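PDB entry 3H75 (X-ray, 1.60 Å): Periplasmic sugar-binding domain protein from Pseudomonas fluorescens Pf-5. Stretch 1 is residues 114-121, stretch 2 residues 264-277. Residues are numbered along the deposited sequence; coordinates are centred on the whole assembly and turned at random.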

ATOM      1  N   TRP A 114     -20.877 -12.928   7.783  1.00 28.55           N
ATOM      2  CA  TRP A 114     -20.671 -11.577   7.270  1.00 27.89           C
ATOM      3  C   TRP A 114     -19.266 -11.418   6.708  1.00 27.22           C
ATOM      4  O   TRP A 114     -18.286 -11.846   7.322  1.00 27.51           O
ATOM      5  CB  TRP A 114     -20.879 -10.543   8.382  1.00 28.05           C
ATOM      6  CG  TRP A 114     -20.751  -9.111   7.921  1.00 27.90           C
ATOM      7  CD1 TRP A 114     -21.719  -8.348   7.329  1.00 26.98           C
ATOM      8  CD2 TRP A 114     -19.587  -8.278   8.013  1.00 27.20           C
ATOM      9  NE1 TRP A 114     -21.231  -7.092   7.049  1.00 28.09           N
ATOM     10  CE2 TRP A 114     -19.924  -7.023   7.455  1.00 27.06           C
ATOM     11  CE3 TRP A 114     -18.289  -8.469   8.508  1.00 26.30           C
ATOM     12  CZ2 TRP A 114     -19.012  -5.961   7.385  1.00 26.59           C
ATOM     13  CZ3 TRP A 114     -17.382  -7.414   8.437  1.00 26.09           C
ATOM     14  CH2 TRP A 114     -17.750  -6.176   7.878  1.00 24.69           C
ATOM     15  N   ILE A 115     -19.173 -10.797   5.538  1.00 25.54           N
ATOM     16  CA  ILE A 115     -17.890 -10.559   4.893  1.00 24.68           C
ATOM     17  C   ILE A 115     -17.887  -9.165   4.276  1.00 23.08           C
ATOM     18  O   ILE A 115     -18.737  -8.843   3.450  1.00 25.15           O
ATOM     19  CB  ILE A 115     -17.613 -11.588   3.777  1.00 25.72           C
ATOM     20  CG1 ILE A 115     -17.582 -13.000   4.362  1.00 26.90           C
ATOM     21  CG2 ILE A 115     -16.283 -11.274   3.105  1.00 25.95           C
ATOM     22  CD1 ILE A 115     -17.454 -14.094   3.320  1.00 29.74           C
ATOM     23  N   GLY A 116     -16.930  -8.341   4.687  1.00 19.30           N
ATOM     24  CA  GLY A 116     -16.830  -6.996   4.151  1.00 15.60           C
ATOM     25  C   GLY A 116     -15.444  -6.804   3.568  1.00 14.06           C
ATOM     26  O   GLY A 116     -14.620  -7.713   3.637  1.00 12.68           O
ATOM     27  N   SER A 117     -15.189  -5.638   2.984  1.00 13.00           N
ATOM     28  CA  SER A 117     -13.881  -5.357   2.405  1.00 12.92           C
ATOM     29  C   SER A 117     -13.583  -3.865   2.423  1.00 12.57           C
ATOM     30  O   SER A 117     -14.478  -3.039   2.602  1.00 12.32           O
ATOM     31  CB  SER A 117     -13.802  -5.880   0.965  1.00 12.50           C
ATOM     32  OG  SER A 117     -14.672  -5.169   0.095  1.00 11.67           O
HETATM   33  N   MSE A 118     -12.313  -3.526   2.239  1.00  9.84           N
HETATM   34  CA  MSE A 118     -11.892  -2.132   2.221  1.00  9.61           C
HETATM   35  C   MSE A 118     -10.652  -2.044   1.356  1.00 10.48           C
HETATM   36  O   MSE A 118      -9.674  -2.749   1.599  1.00 10.30           O
HETATM   37  CB  MSE A 118     -11.566  -1.648   3.629  1.00  9.57           C
HETATM   38  CG  MSE A 118     -11.112  -0.198   3.666  1.00 10.29           C
HETATM   39 SE   MSE A 118     -10.888   0.453   5.455  1.00 18.21          SE
HETATM   40  CE  MSE A 118     -12.735   0.888   5.856  1.00 10.70           C
ATOM     41  N   VAL A 119     -10.692  -1.178   0.351  1.00 10.96           N
ATOM     42  CA  VAL A 119      -9.565  -1.035  -0.555  1.00 11.00           C
ATOM     43  C   VAL A 119      -9.171   0.412  -0.780  1.00 11.15           C
ATOM     44  O   VAL A 119      -9.967   1.330  -0.561  1.00 10.47           O
ATOM     45  CB  VAL A 119      -9.887  -1.653  -1.928  1.00 13.11           C
ATOM     46  CG1 VAL A 119     -10.336  -3.094  -1.753  1.00 12.30           C
ATOM     47  CG2 VAL A 119     -10.965  -0.833  -2.632  1.00 13.10           C
ATOM     48  N   GLY A 120      -7.934   0.601  -1.227  1.00 10.58           N
ATOM     49  CA  GLY A 120      -7.433   1.927  -1.515  1.00 13.13           C
ATOM     50  C   GLY A 120      -7.458   2.167  -3.013  1.00 13.48           C
ATOM     51  O   GLY A 120      -8.278   1.578  -3.724  1.00 15.66           O
ATOM     52  N   ASP A 121      -6.566   3.022  -3.504  1.00 11.24           N
ATOM     53  CA  ASP A 121      -6.533   3.324  -4.931  1.00 10.66           C
ATOM     54  C   ASP A 121      -5.161   3.099  -5.565  1.00 10.21           C
ATOM     55  O   ASP A 121      -4.517   4.035  -6.049  1.00  9.77           O
ATOM     56  CB  ASP A 121      -7.036   4.762  -5.176  1.00 12.82           C
ATOM     57  CG  ASP A 121      -6.261   5.821  -4.395  1.00 13.12           C
ATOM     58  OD1 ASP A 121      -5.654   5.506  -3.348  1.00 13.61           O
ATOM     59  OD2 ASP A 121      -6.284   6.996  -4.828  1.00 14.28           O
ATOM     60  N   THR A 264      -2.320   3.489   6.211  1.00  7.59           N
ATOM     61  CA  THR A 264      -3.354   3.800   7.196  1.00  7.41           C
ATOM     62  C   THR A 264      -4.600   2.929   7.053  1.00  8.54           C
ATOM     63  O   THR A 264      -5.455   2.928   7.935  1.00  7.42           O
ATOM     64  CB  THR A 264      -3.831   5.263   7.074  1.00  6.69           C
ATOM     65  OG1 THR A 264      -4.380   5.472   5.766  1.00  7.26           O
ATOM     66  CG2 THR A 264      -2.686   6.232   7.312  1.00  8.04           C
ATOM     67  N   LEU A 265      -4.709   2.184   5.957  1.00  8.24           N
ATOM     68  CA  LEU A 265      -5.911   1.386   5.718  1.00  8.01           C
ATOM     69  C   LEU A 265      -6.335   0.466   6.856  1.00  7.85           C
ATOM     70  O   LEU A 265      -7.523   0.374   7.162  1.00  7.43           O
ATOM     71  CB  LEU A 265      -5.770   0.584   4.422  1.00  7.49           C
ATOM     72  CG  LEU A 265      -7.110   0.158   3.805  1.00  9.16           C
ATOM     73  CD1 LEU A 265      -6.955   0.006   2.302  1.00 10.31           C
ATOM     74  CD2 LEU A 265      -7.584  -1.130   4.440  1.00  9.02           C
ATOM     75  N   GLY A 266      -5.373  -0.209   7.476  1.00  7.37           N
ATOM     76  CA  GLY A 266      -5.698  -1.106   8.573  1.00  9.53           C
ATOM     77  C   GLY A 266      -6.398  -0.401   9.722  1.00 10.26           C
ATOM     78  O   GLY A 266      -7.318  -0.954  10.333  1.00  9.39           O
ATOM     79  N   GLY A 267      -5.963   0.818  10.025  1.00  9.99           N
ATOM     80  CA  GLY A 267      -6.571   1.576  11.108  1.00  9.76           C
ATOM     81  C   GLY A 267      -8.014   1.923  10.802  1.00 11.72           C
ATOM     82  O   GLY A 267      -8.896   1.804  11.660  1.00 10.55           O
ATOM     83  N   TRP A 268      -8.264   2.361   9.574  1.00  9.15           N
ATOM     84  CA  TRP A 268      -9.617   2.715   9.160  1.00  9.70           C
ATOM     85  C   TRP A 268     -10.481   1.461   9.200  1.00 10.78           C
ATOM     86  O   TRP A 268     -11.658   1.516   9.548  1.00 12.11           O
ATOM     87  CB  TRP A 268      -9.615   3.275   7.738  1.00 11.09           C
ATOM     88  CG  TRP A 268      -8.635   4.382   7.486  1.00  9.47           C
ATOM     89  CD1 TRP A 268      -7.987   4.632   6.310  1.00 10.23           C
ATOM     90  CD2 TRP A 268      -8.210   5.405   8.402  1.00 10.40           C
ATOM     91  NE1 TRP A 268      -7.187   5.743   6.434  1.00 10.04           N
ATOM     92  CE2 TRP A 268      -7.303   6.237   7.706  1.00  9.95           C
ATOM     93  CE3 TRP A 268      -8.506   5.699   9.742  1.00 11.21           C
ATOM     94  CZ2 TRP A 268      -6.686   7.343   8.304  1.00 11.21           C
ATOM     95  CZ3 TRP A 268      -7.892   6.800  10.336  1.00 10.23           C
ATOM     96  CH2 TRP A 268      -6.991   7.607   9.614  1.00 11.39           C
ATOM     97  N   ALA A 269      -9.889   0.328   8.829  1.00 10.43           N
ATOM     98  CA  ALA A 269     -10.609  -0.939   8.832  1.00 10.64           C
ATOM     99  C   ALA A 269     -11.095  -1.263  10.242  1.00 10.59           C
ATOM    100  O   ALA A 269     -12.210  -1.752  10.423  1.00 10.65           O
ATOM    101  CB  ALA A 269      -9.706  -2.062   8.315  1.00 10.77           C
ATOM    102  N   LEU A 270     -10.264  -0.990  11.243  1.00 11.24           N
ATOM    103  CA  LEU A 270     -10.661  -1.279  12.620  1.00 11.26           C
ATOM    104  C   LEU A 270     -11.788  -0.359  13.077  1.00 13.07           C
ATOM    105  O   LEU A 270     -12.628  -0.760  13.886  1.00 12.66           O
ATOM    106  CB  LEU A 270      -9.455  -1.196  13.562  1.00 12.49           C
ATOM    107  CG  LEU A 270      -8.447  -2.334  13.330  1.00 10.61           C
ATOM    108  CD1 LEU A 270      -7.270  -2.205  14.270  1.00 12.31           C
ATOM    109  CD2 LEU A 270      -9.125  -3.676  13.537  1.00 11.43           C
ATOM    110  N   VAL A 271     -11.821   0.868  12.561  1.00 12.70           N
ATOM    111  CA  VAL A 271     -12.903   1.781  12.919  1.00 13.71           C
ATOM    112  C   VAL A 271     -14.192   1.177  12.366  1.00 14.20           C
ATOM    113  O   VAL A 271     -15.218   1.138  13.049  1.00 13.44           O
ATOM    114  CB  VAL A 271     -12.719   3.183  12.295  1.00 13.45           C
ATOM    115  CG1 VAL A 271     -13.970   4.026  12.534  1.00 14.88           C
ATOM    116  CG2 VAL A 271     -11.505   3.867  12.897  1.00 13.79           C
ATOM    117  N   ALA A 272     -14.134   0.704  11.124  1.00 12.87           N
ATOM    118  CA  ALA A 272     -15.299   0.099  10.487  1.00 13.64           C
ATOM    119  C   ALA A 272     -15.755  -1.165  11.215  1.00 14.28           C
ATOM    120  O   ALA A 272     -16.957  -1.372  11.417  1.00 15.38           O
ATOM    121  CB  ALA A 272     -14.995  -0.217   9.024  1.00 12.96           C
ATOM    122  N   LEU A 273     -14.808  -2.013  11.609  1.00 13.92           N
ATOM    123  CA  LEU A 273     -15.162  -3.244  12.310  1.00 13.64           C
ATOM    124  C   LEU A 273     -15.699  -2.926  13.695  1.00 14.54           C
ATOM    125  O   LEU A 273     -16.626  -3.580  14.176  1.00 14.39           O
ATOM    126  CB  LEU A 273     -13.956  -4.182  12.405  1.00 13.59           C
ATOM    127  CG  LEU A 273     -13.487  -4.720  11.050  1.00 11.20           C
ATOM    128  CD1 LEU A 273     -12.356  -5.715  11.260  1.00 12.76           C
ATOM    129  CD2 LEU A 273     -14.648  -5.380  10.322  1.00 13.45           C
ATOM    130  N   HIS A 274     -15.110  -1.925  14.338  1.00 15.84           N
ATOM    131  CA  HIS A 274     -15.557  -1.496  15.657  1.00 17.49           C
ATOM    132  C   HIS A 274     -17.031  -1.118  15.562  1.00 18.16           C
ATOM    133  O   HIS A 274     -17.843  -1.503  16.405  1.00 18.14           O
ATOM    134  CB  HIS A 274     -14.720  -0.295  16.114  1.00 18.43           C
ATOM    135  CG  HIS A 274     -15.307   0.459  17.267  1.00 21.22           C
ATOM    136  ND1 HIS A 274     -16.322   1.377  17.117  1.00 20.86           N
ATOM    137  CD2 HIS A 274     -15.004   0.446  18.589  1.00 21.30           C
ATOM    138  CE1 HIS A 274     -16.618   1.903  18.294  1.00 20.98           C
ATOM    139  NE2 HIS A 274     -15.833   1.354  19.203  1.00 22.74           N
ATOM    140  N   ASP A 275     -17.375  -0.374  14.518  1.00 17.84           N
ATOM    141  CA  ASP A 275     -18.752   0.053  14.322  1.00 17.98           C
ATOM    142  C   ASP A 275     -19.660  -1.102  13.927  1.00 18.21           C
ATOM    143  O   ASP A 275     -20.816  -1.150  14.340  1.00 18.25           O
ATOM    144  CB  ASP A 275     -18.813   1.171  13.276  1.00 18.15           C
ATOM    145  CG  ASP A 275     -18.302   2.496  13.815  1.00 17.50           C
ATOM    146  OD1 ASP A 275     -17.910   2.547  15.000  1.00 19.50           O
ATOM    147  OD2 ASP A 275     -18.294   3.489  13.057  1.00 16.91           O
ATOM    148  N   ASP A 276     -19.147  -2.041  13.138  1.00 15.81           N
ATOM    149  CA  ASP A 276     -19.962  -3.184  12.740  1.00 16.74           C
ATOM    150  C   ASP A 276     -20.398  -3.969  13.972  1.00 15.85           C
ATOM    151  O   ASP A 276     -21.543  -4.419  14.060  1.00 15.39           O
ATOM    152  CB  ASP A 276     -19.190  -4.124  11.817  1.00 16.59           C
ATOM    153  CG  ASP A 276     -19.999  -5.352  11.438  1.00 17.57           C
ATOM    154  OD1 ASP A 276     -20.944  -5.221  10.633  1.00 19.03           O
ATOM    155  OD2 ASP A 276     -19.705  -6.447  11.962  1.00 15.05           O
ATOM    156  N   ALA A 277     -19.480  -4.135  14.920  1.00 15.82           N
ATOM    157  CA  ALA A 277     -19.767  -4.872  16.142  1.00 17.37           C
ATOM    158  C   ALA A 277     -20.840  -4.164  16.957  1.00 18.91           C
ATOM    159  O   ALA A 277     -21.563  -4.798  17.721  1.00 18.45           O
ATOM    160  CB  ALA A 277     -18.498  -5.032  16.973  1.00 19.20           C
TER

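Where a strand packs along a helix, one long apolar side chain can meet several helical residues at once, and in this periplasmic sugar-binding domain protein that part falls to Met-118, a selenomethionine, which has the largest area covered by the other stretch. The CA-to-CB bond of Met-118 points toward the helix, and chi1 and chi2, both t, keep the chain extended; chi3 then turns to m and lays the methyl along it. Its CG meets CD2 of Leu-265 at 3.7 Å, its SE lies 3.8 Å from CB of Trp-268 and 4.0 Å from CB of Ala-269, and its CE stands 4.0 Å from CB of Ala-272. The two alanines suit their places because a single methyl lets the selenium and its terminal carbon come close to the helix; indeed, SE of Met-118 is just 3.5 Å from the backbone N of Ala-269. Trp-268 contributes the base of its side chain, while its indole leads away.

The strand 115-119 runs roughly antiparallel to the helix, at 148°, and the axes approach to 9.3 Å. No hydrogen bond crosses between the two stretches, so shape and apolar packing carry the contact. In all, 358 Å² is buried, both sides summed; Met-118 is buried, Trp-114 exposed.

Toward the end of the strand, Leu-265 also covers backbone: its CD1 lies 3.7 Å from N of Gly-120.

At the other end, the CA-to-CB bond of Trp-114 points toward the helix, with chi1 t. Its CZ3 touches CD2 of Leu-273 at 3.9 Å, a leucine whose CA-to-CB bond points sideways but whose end comes nearer. Here the contact turns polar: OD1 of Asp-276 sits over one face of the indole, 3.8 Å from CE2 of Trp-114, while OD2 of Asp-276 is hydrogen-bonded elsewhere in the structure.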